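Local structure of RNA pseudouridylate synthase domain-containing protein 1 (Homo sapiens, 5VBB) at residues 149-163 and 237-250. The protein probably binds RNA and isomerises uridine to pseudouridine within it, as a member of the RluA family of pseudouridine synthases. Numbering follows the deposited sequence.
Sequences VVLEHGLYAGDPVSK and CWSPHTLLQSLDQL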
ATOM      1  N   VAL A 149      -4.232   8.207   9.300  1.00 33.11           N
ATOM      2  CA  VAL A 149      -3.690   9.419   9.922  1.00 33.70           C
ATOM      3  C   VAL A 149      -3.450  10.460   8.789  1.00 37.07           C
ATOM      4  O   VAL A 149      -2.692  10.203   7.834  1.00 35.75           O
ATOM      5  CB  VAL A 149      -2.379   9.099  10.703  1.00 36.10           C
ATOM      6  CG1 VAL A 149      -1.780  10.357  11.321  1.00 37.72           C
ATOM      7  CG2 VAL A 149      -2.633   8.059  11.795  1.00 36.12           C
ATOM      8  N   VAL A 150      -4.026  11.641   8.935  1.00 33.71           N
ATOM      9  CA  VAL A 150      -3.873  12.690   7.936  1.00 34.72           C
ATOM     10  C   VAL A 150      -2.526  13.386   8.149  1.00 39.30           C
ATOM     11  O   VAL A 150      -2.274  13.880   9.236  1.00 37.56           O
ATOM     12  CB  VAL A 150      -5.045  13.688   7.956  1.00 38.05           C
ATOM     13  CG1 VAL A 150      -4.870  14.745   6.891  1.00 38.45           C
ATOM     14  CG2 VAL A 150      -6.381  12.984   7.755  1.00 37.43           C
ATOM     15  N   LEU A 151      -1.667  13.417   7.110  1.00 36.12           N
ATOM     16  CA  LEU A 151      -0.349  14.029   7.197  1.00 36.03           C
ATOM     17  C   LEU A 151      -0.393  15.468   6.732  1.00 40.59           C
ATOM     18  O   LEU A 151       0.155  16.357   7.387  1.00 39.88           O
ATOM     19  CB  LEU A 151       0.650  13.250   6.358  1.00 36.27           C
ATOM     20  CG  LEU A 151       0.834  11.809   6.730  1.00 40.06           C
ATOM     21  CD1 LEU A 151       1.656  11.106   5.661  1.00 40.03           C
ATOM     22  CD2 LEU A 151       1.388  11.666   8.162  1.00 39.80           C
ATOM     23  N   GLU A 152      -1.019  15.708   5.572  1.00 39.25           N
ATOM     24  CA  GLU A 152      -1.059  17.039   4.987  1.00 39.01           C
ATOM     25  C   GLU A 152      -2.287  17.232   4.132  1.00 42.55           C
ATOM     26  O   GLU A 152      -2.833  16.268   3.617  1.00 41.00           O
ATOM     27  CB  GLU A 152       0.186  17.248   4.043  1.00 40.27           C
ATOM     28  CG  GLU A 152       1.530  17.586   4.703  1.00 53.67           C
ATOM     29  CD  GLU A 152       2.733  17.706   3.774  1.00 70.00           C
ATOM     30  OE1 GLU A 152       2.902  16.797   2.937  1.00 46.14           O
ATOM     31  OE2 GLU A 152       3.501  18.694   3.872  1.00 54.02           O
ATOM     32  N   HIS A 153      -2.678  18.503   3.938  1.00 40.35           N
ATOM     33  CA  HIS A 153      -3.689  18.908   2.965  1.00 39.96           C
ATOM     34  C   HIS A 153      -2.914  19.650   1.893  1.00 43.19           C
ATOM     35  O   HIS A 153      -1.936  20.346   2.190  1.00 41.14           O
ATOM     36  CB  HIS A 153      -4.747  19.847   3.552  1.00 41.89           C
ATOM     37  CG  HIS A 153      -5.727  19.187   4.465  1.00 44.95           C
ATOM     38  ND1 HIS A 153      -6.507  19.929   5.318  1.00 47.34           N
ATOM     39  CD2 HIS A 153      -6.059  17.878   4.597  1.00 45.78           C
ATOM     40  CE1 HIS A 153      -7.227  19.054   6.002  1.00 46.77           C
ATOM     41  NE2 HIS A 153      -7.015  17.813   5.576  1.00 45.91           N
ATOM     42  N   GLY A 154      -3.371  19.517   0.656  1.00 39.42           N
ATOM     43  CA  GLY A 154      -2.756  20.200  -0.469  1.00 40.36           C
ATOM     44  C   GLY A 154      -3.600  20.096  -1.709  1.00 43.39           C
ATOM     45  O   GLY A 154      -4.742  19.633  -1.642  1.00 41.00           O
ATOM     46  N   LEU A 155      -2.997  20.402  -2.864  1.00 40.86           N
ATOM     47  CA  LEU A 155      -3.686  20.228  -4.129  1.00 42.20           C
ATOM     48  C   LEU A 155      -2.882  19.245  -4.980  1.00 45.37           C
ATOM     49  O   LEU A 155      -1.653  19.331  -4.989  1.00 43.61           O
ATOM     50  CB  LEU A 155      -3.855  21.546  -4.901  1.00 44.73           C
ATOM     51  CG  LEU A 155      -4.519  22.730  -4.188  1.00 49.94           C
ATOM     52  CD1 LEU A 155      -4.394  23.943  -5.007  1.00 51.50           C
ATOM     53  CD2 LEU A 155      -5.977  22.439  -3.845  1.00 49.68           C
ATOM     54  N   TYR A 156      -3.574  18.305  -5.679  1.00 41.36           N
ATOM     55  CA  TYR A 156      -2.951  17.410  -6.638  1.00 40.21           C
ATOM     56  C   TYR A 156      -3.536  17.787  -7.994  1.00 44.32           C
ATOM     57  O   TYR A 156      -4.754  17.692  -8.179  1.00 42.20           O
ATOM     58  CB  TYR A 156      -3.175  15.928  -6.329  1.00 39.62           C
ATOM     59  CG  TYR A 156      -2.289  15.105  -7.215  1.00 39.99           C
ATOM     60  CD1 TYR A 156      -0.941  14.948  -6.916  1.00 40.40           C
ATOM     61  CD2 TYR A 156      -2.708  14.739  -8.493  1.00 40.48           C
ATOM     62  CE1 TYR A 156      -0.064  14.355  -7.814  1.00 40.05           C
ATOM     63  CE2 TYR A 156      -1.839  14.150  -9.400  1.00 41.51           C
ATOM     64  CZ  TYR A 156      -0.512  13.968  -9.058  1.00 44.93           C
ATOM     65  OH  TYR A 156       0.333  13.386  -9.946  1.00 43.55           O
ATOM     66  N   ALA A 157      -2.688  18.310  -8.911  1.00 41.78           N
ATOM     67  CA  ALA A 157      -3.115  18.780 -10.219  1.00 41.93           C
ATOM     68  C   ALA A 157      -4.300  19.758 -10.020  1.00 47.42           C
ATOM     69  O   ALA A 157      -5.324  19.652 -10.687  1.00 46.44           O
ATOM     70  CB  ALA A 157      -3.504  17.607 -11.121  1.00 42.36           C
ATOM     71  N   GLY A 158      -4.166  20.642  -9.026  1.00 44.93           N
ATOM     72  CA  GLY A 158      -5.168  21.655  -8.715  1.00 46.57           C
ATOM     73  C   GLY A 158      -6.424  21.221  -7.982  1.00 49.83           C
ATOM     74  O   GLY A 158      -7.290  22.057  -7.730  1.00 51.67           O
ATOM     75  N   ASP A 159      -6.536  19.952  -7.595  1.00 45.01           N
ATOM     76  CA  ASP A 159      -7.715  19.455  -6.888  1.00 44.23           C
ATOM     77  C   ASP A 159      -7.385  19.158  -5.406  1.00 44.62           C
ATOM     78  O   ASP A 159      -6.299  18.676  -5.114  1.00 42.91           O
ATOM     79  CB  ASP A 159      -8.271  18.207  -7.604  1.00 45.79           C
ATOM     80  CG  ASP A 159      -8.659  18.458  -9.070  1.00 63.03           C
ATOM     81  OD1 ASP A 159      -9.105  19.583  -9.386  1.00 66.68           O
ATOM     82  OD2 ASP A 159      -8.563  17.513  -9.887  1.00 66.48           O
ATOM     83  N   PRO A 160      -8.321  19.422  -4.472  1.00 42.18           N
ATOM     84  CA  PRO A 160      -8.047  19.166  -3.045  1.00 41.78           C
ATOM     85  C   PRO A 160      -7.796  17.689  -2.745  1.00 43.20           C
ATOM     86  O   PRO A 160      -8.567  16.821  -3.154  1.00 39.24           O
ATOM     87  CB  PRO A 160      -9.311  19.666  -2.336  1.00 44.53           C
ATOM     88  CG  PRO A 160     -10.336  19.780  -3.397  1.00 49.48           C
ATOM     89  CD  PRO A 160      -9.645  20.046  -4.656  1.00 45.25           C
ATOM     90  N   VAL A 161      -6.669  17.408  -2.115  1.00 40.34           N
ATOM     91  CA  VAL A 161      -6.352  16.044  -1.730  1.00 41.15           C
ATOM     92  C   VAL A 161      -5.713  16.046  -0.337  1.00 44.13           C
ATOM     93  O   VAL A 161      -5.139  17.057   0.114  1.00 43.74           O
ATOM     94  CB  VAL A 161      -5.420  15.270  -2.723  1.00 45.52           C
ATOM     95  CG1 VAL A 161      -5.978  15.214  -4.141  1.00 43.82           C
ATOM     96  CG2 VAL A 161      -4.005  15.777  -2.682  1.00 46.81           C
ATOM     97  N   SER A 162      -5.712  14.874   0.261  1.00 38.84           N
ATOM     98  CA  SER A 162      -5.040  14.649   1.545  1.00 39.01           C
ATOM     99  C   SER A 162      -3.930  13.632   1.411  1.00 39.26           C
ATOM    100  O   SER A 162      -4.158  12.537   0.918  1.00 38.71           O
ATOM    101  CB  SER A 162      -6.019  14.138   2.596  1.00 40.81           C
ATOM    102  OG  SER A 162      -7.048  15.084   2.826  1.00 45.84           O
ATOM    103  N   LYS A 163      -2.751  13.955   1.925  1.00 34.56           N
ATOM    104  CA  LYS A 163      -1.691  12.977   2.023  1.00 34.50           C
ATOM    105  C   LYS A 163      -1.886  12.252   3.363  1.00 36.24           C
ATOM    106  O   LYS A 163      -2.017  12.911   4.401  1.00 34.41           O
ATOM    107  CB  LYS A 163      -0.318  13.632   1.980  1.00 36.87           C
ATOM    108  CG  LYS A 163       0.783  12.585   1.972  1.00 33.24           C
ATOM    109  CD  LYS A 163       2.105  13.244   1.700  1.00 36.02           C
ATOM    110  CE  LYS A 163       3.221  12.262   1.858  1.00 44.85           C
ATOM    111  NZ  LYS A 163       4.550  12.905   1.674  1.00 46.61           N
ATOM    112  N   CYS A 237       3.017  17.993  -9.636  1.00 40.51           N
ATOM    113  CA  CYS A 237       1.570  18.187  -9.537  1.00 41.25           C
ATOM    114  C   CYS A 237       1.131  18.198  -8.053  1.00 45.33           C
ATOM    115  O   CYS A 237       0.045  18.679  -7.760  1.00 43.77           O
ATOM    116  CB  CYS A 237       0.811  17.114 -10.309  1.00 41.56           C
ATOM    117  SG  CYS A 237       0.915  17.296 -12.087  1.00 47.67           S
ATOM    118  N   TRP A 238       1.940  17.636  -7.138  1.00 42.69           N
ATOM    119  CA  TRP A 238       1.604  17.599  -5.716  1.00 40.42           C
ATOM    120  C   TRP A 238       2.114  18.882  -5.074  1.00 44.29           C
ATOM    121  O   TRP A 238       3.323  19.129  -5.051  1.00 39.92           O
ATOM    122  CB  TRP A 238       2.203  16.353  -5.028  1.00 37.65           C
ATOM    123  CG  TRP A 238       2.157  16.330  -3.523  1.00 38.29           C
ATOM    124  CD1 TRP A 238       3.196  16.005  -2.698  1.00 41.10           C
ATOM    125  CD2 TRP A 238       1.020  16.542  -2.664  1.00 37.49           C
ATOM    126  NE1 TRP A 238       2.807  16.101  -1.385  1.00 40.74           N
ATOM    127  CE2 TRP A 238       1.469  16.375  -1.333  1.00 41.39           C
ATOM    128  CE3 TRP A 238      -0.318  16.941  -2.873  1.00 38.51           C
ATOM    129  CZ2 TRP A 238       0.639  16.596  -0.225  1.00 40.90           C
ATOM    130  CZ3 TRP A 238      -1.130  17.154  -1.770  1.00 39.11           C
ATOM    131  CH2 TRP A 238      -0.650  16.988  -0.464  1.00 39.45           C
ATOM    132  N   SER A 239       1.173  19.674  -4.540  1.00 42.63           N
ATOM    133  CA  SER A 239       1.438  20.946  -3.890  1.00 43.58           C
ATOM    134  C   SER A 239       0.879  20.944  -2.453  1.00 45.94           C
ATOM    135  O   SER A 239      -0.272  21.340  -2.214  1.00 45.15           O
ATOM    136  CB  SER A 239       0.853  22.091  -4.704  1.00 48.83           C
ATOM    137  OG  SER A 239       1.385  23.314  -4.230  1.00 61.93           O
ATOM    138  N   PRO A 240       1.690  20.508  -1.479  1.00 42.80           N
ATOM    139  CA  PRO A 240       1.221  20.538  -0.077  1.00 43.98           C
ATOM    140  C   PRO A 240       1.056  21.963   0.422  1.00 50.83           C
ATOM    141  O   PRO A 240       1.909  22.784   0.112  1.00 49.81           O
ATOM    142  CB  PRO A 240       2.307  19.788   0.702  1.00 44.99           C
ATOM    143  CG  PRO A 240       3.406  19.540  -0.220  1.00 48.78           C
ATOM    144  CD  PRO A 240       3.069  19.994  -1.596  1.00 45.05           C
ATOM    145  N   HIS A 241      -0.053  22.271   1.135  1.00 51.73           N
ATOM    146  CA  HIS A 241      -0.274  23.621   1.688  1.00 53.72           C
ATOM    147  C   HIS A 241      -0.393  23.635   3.219  1.00 57.73           C
ATOM    148  O   HIS A 241       0.024  24.632   3.810  1.00 59.92           O
ATOM    149  CB  HIS A 241      -1.473  24.375   1.092  1.00 56.28           C
ATOM    150  CG  HIS A 241      -2.790  23.670   1.007  1.00 60.63           C
ATOM    151  ND1 HIS A 241      -3.585  23.452   2.139  1.00 63.76           N
ATOM    152  CD2 HIS A 241      -3.526  23.387  -0.095  1.00 62.88           C
ATOM    153  CE1 HIS A 241      -4.712  22.915   1.684  1.00 62.63           C
ATOM    154  NE2 HIS A 241      -4.694  22.817   0.336  1.00 62.15           N
ATOM    155  N   THR A 242      -0.979  22.600   3.857  1.00 50.56           N
ATOM    156  CA  THR A 242      -1.133  22.584   5.327  1.00 49.89           C
ATOM    157  C   THR A 242      -0.561  21.307   5.912  1.00 51.56           C
ATOM    158  O   THR A 242      -0.947  20.219   5.494  1.00 49.34           O
ATOM    159  CB  THR A 242      -2.596  22.695   5.743  1.00 52.30           C
ATOM    160  OG1 THR A 242      -3.184  23.817   5.098  1.00 55.60           O
ATOM    161  CG2 THR A 242      -2.767  22.822   7.278  1.00 54.49           C
ATOM    162  N   LEU A 243       0.317  21.440   6.899  1.00 49.51           N
ATOM    163  CA  LEU A 243       0.882  20.293   7.593  1.00 49.43           C
ATOM    164  C   LEU A 243       0.031  19.969   8.799  1.00 51.66           C
ATOM    165  O   LEU A 243      -0.147  20.831   9.649  1.00 52.79           O
ATOM    166  CB  LEU A 243       2.312  20.588   8.048  1.00 50.71           C
ATOM    167  CG  LEU A 243       3.037  19.441   8.776  1.00 55.62           C
ATOM    168  CD1 LEU A 243       3.360  18.303   7.839  1.00 54.30           C
ATOM    169  CD2 LEU A 243       4.301  19.949   9.418  1.00 62.57           C
ATOM    170  N   LEU A 244      -0.487  18.736   8.886  1.00 45.48           N
ATOM    171  CA  LEU A 244      -1.224  18.289  10.057  1.00 45.77           C
ATOM    172  C   LEU A 244      -0.291  17.491  10.963  1.00 51.33           C
ATOM    173  O   LEU A 244      -0.201  17.788  12.163  1.00 53.35           O
ATOM    174  CB  LEU A 244      -2.480  17.463   9.699  1.00 45.69           C
ATOM    175  CG  LEU A 244      -3.703  18.288   9.215  1.00 53.85           C
ATOM    176  CD1 LEU A 244      -3.672  18.484   7.732  1.00 52.70           C
ATOM    177  CD2 LEU A 244      -5.033  17.593   9.603  1.00 62.43           C
ATOM    178  N   GLN A 245       0.398  16.477  10.417  1.00 45.75           N
ATOM    179  CA  GLN A 245       1.260  15.620  11.246  1.00 44.94           C
ATOM    180  C   GLN A 245       2.573  15.331  10.566  1.00 47.50           C
ATOM    181  O   GLN A 245       2.666  15.346   9.347  1.00 48.48           O
ATOM    182  CB  GLN A 245       0.509  14.309  11.601  1.00 45.23           C
ATOM    183  CG  GLN A 245      -0.483  14.552  12.711  1.00 62.62           C
ATOM    184  CD  GLN A 245      -1.439  13.428  12.994  1.00 73.37           C
ATOM    185  OE1 GLN A 245      -1.279  12.682  13.991  1.00 55.10           O
ATOM    186  NE2 GLN A 245      -2.551  13.419  12.222  1.00 61.81           N
ATOM    187  N   SER A 246       3.583  15.039  11.376  1.00 44.67           N
ATOM    188  CA  SER A 246       4.935  14.749  10.916  1.00 44.94           C
ATOM    189  C   SER A 246       5.074  13.259  10.575  1.00 46.59           C
ATOM    190  O   SER A 246       4.925  12.424  11.462  1.00 43.06           O
ATOM    191  CB  SER A 246       5.939  15.092  12.013  1.00 48.53           C
ATOM    192  OG  SER A 246       7.224  14.580  11.709  1.00 59.91           O
ATOM    193  N   LEU A 247       5.476  12.938   9.343  1.00 43.39           N
ATOM    194  CA  LEU A 247       5.710  11.545   8.968  1.00 41.84           C
ATOM    195  C   LEU A 247       6.921  10.951   9.675  1.00 44.96           C
ATOM    196  O   LEU A 247       6.887   9.766   9.991  1.00 41.55           O
ATOM    197  CB  LEU A 247       5.873  11.432   7.450  1.00 41.74           C
ATOM    198  CG  LEU A 247       6.044  10.048   6.859  1.00 43.38           C
ATOM    199  CD1 LEU A 247       4.898   9.106   7.280  1.00 42.03           C
ATOM    200  CD2 LEU A 247       6.108  10.149   5.367  1.00 45.57           C
ATOM    201  N   ASP A 248       7.996  11.739   9.905  1.00 44.25           N
ATOM    202  CA  ASP A 248       9.185  11.236  10.608  1.00 45.15           C
ATOM    203  C   ASP A 248       8.801  10.753  11.992  1.00 45.75           C
ATOM    204  O   ASP A 248       9.211   9.671  12.405  1.00 43.63           O
ATOM    205  CB  ASP A 248      10.256  12.326  10.770  1.00 50.02           C
ATOM    206  CG  ASP A 248      11.001  12.711   9.517  1.00 67.94           C
ATOM    207  OD1 ASP A 248      11.180  11.840   8.643  1.00 67.44           O
ATOM    208  OD2 ASP A 248      11.472  13.869   9.441  1.00 81.79           O
ATOM    209  N   GLN A 249       8.014  11.572  12.729  1.00 39.19           N
ATOM    210  CA  GLN A 249       7.558  11.203  14.046  1.00 38.45           C
ATOM    211  C   GLN A 249       6.661   9.975  14.029  1.00 39.83           C
ATOM    212  O   GLN A 249       6.772   9.127  14.921  1.00 40.38           O
ATOM    213  CB  GLN A 249       6.807  12.381  14.691  1.00 41.15           C
ATOM    214  CG  GLN A 249       7.708  13.593  14.970  1.00 46.03           C
ATOM    215  CD  GLN A 249       8.523  13.390  16.215  1.00 53.34           C
ATOM    216  OE1 GLN A 249       9.626  12.858  16.184  1.00 56.08           O
ATOM    217  NE2 GLN A 249       7.960  13.718  17.355  1.00 50.69           N
ATOM    218  N   LEU A 250       5.758   9.878  13.034  1.00 36.10           N
ATOM    219  CA  LEU A 250       4.885   8.717  12.941  1.00 37.15           C
ATOM    220  C   LEU A 250       5.684   7.477  12.613  1.00 40.23           C
ATOM    221  O   LEU A 250       5.343   6.421  13.116  1.00 39.66           O
ATOM    222  CB  LEU A 250       3.749   8.928  11.927  1.00 37.56           C
ATOM    223  CG  LEU A 250       2.716   9.960  12.370  1.00 41.55           C
ATOM    224  CD1 LEU A 250       1.929  10.433  11.201  1.00 42.07           C
ATOM    225  CD2 LEU A 250       1.784   9.401  13.444  1.00 41.64           C
TER
HETATM  226  O   HOH W   1       4.525  16.094   0.914  1.00 43.95           O
HETATM  227  O   HOH W   2      -1.713  21.102  -7.701  1.00 40.48           O
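H153 and T242 form an antiparallel hydrogen-bonded pair where strand 238-243 is added to the hairpin of strands 146-156 and 159-168, part of the antiparallel sheet in this RluA-family pseudouridine synthase fold. A classic beta bulge interrupts the register here: H241 N and T242 N both donate to H153 O, the latter almost straight at 177°. Beyond it, G154 has CA over one face of the H241 ring, a CH-pi contact 3.6 Å from the centroid. The H153 ring, whose NE2 is bonded to I107 O, receives L244 CD1 squarely over its centre.

On the hairpin face carrying E152 and Y156, W238 lies across the strands. Its CG stands anti to the backbone N (chi1 169°), which carries the indole back over the hairpin. CB packs on Y156 CD1; CE3 nears L155 O; W238 CZ3 meets V161 CG2 at 3.3 Å and also G154 CA; CH2 rests near G154 CA; CZ2 reaches K163 CB. At the indole edge, W238 NE1 donates to a water in the ring plane, 2.9 Å away. That water in turn donates to E152 OE1 and accepts from K163 NZ, whose salt bridge is with D228.

Toward the helix starting at L247, L151 O accepts from L244 N and Q245 N, both on the same face of its carbonyl plane. The side chain of Q245 crosses that of V149 at about a right angle, and NE2 bonds V150 O through a bent N-H (136°) and also S110 O. An alanine at Q245 is likely to leave V150 O without this amide donor and to take the amide from beside V149 CG1, where L250 CD1 would remain. Next to it, L250 CD1 sits tightly against L151 CD2, 3.3 Å away, and touches V149 CG1 at 3.7 Å.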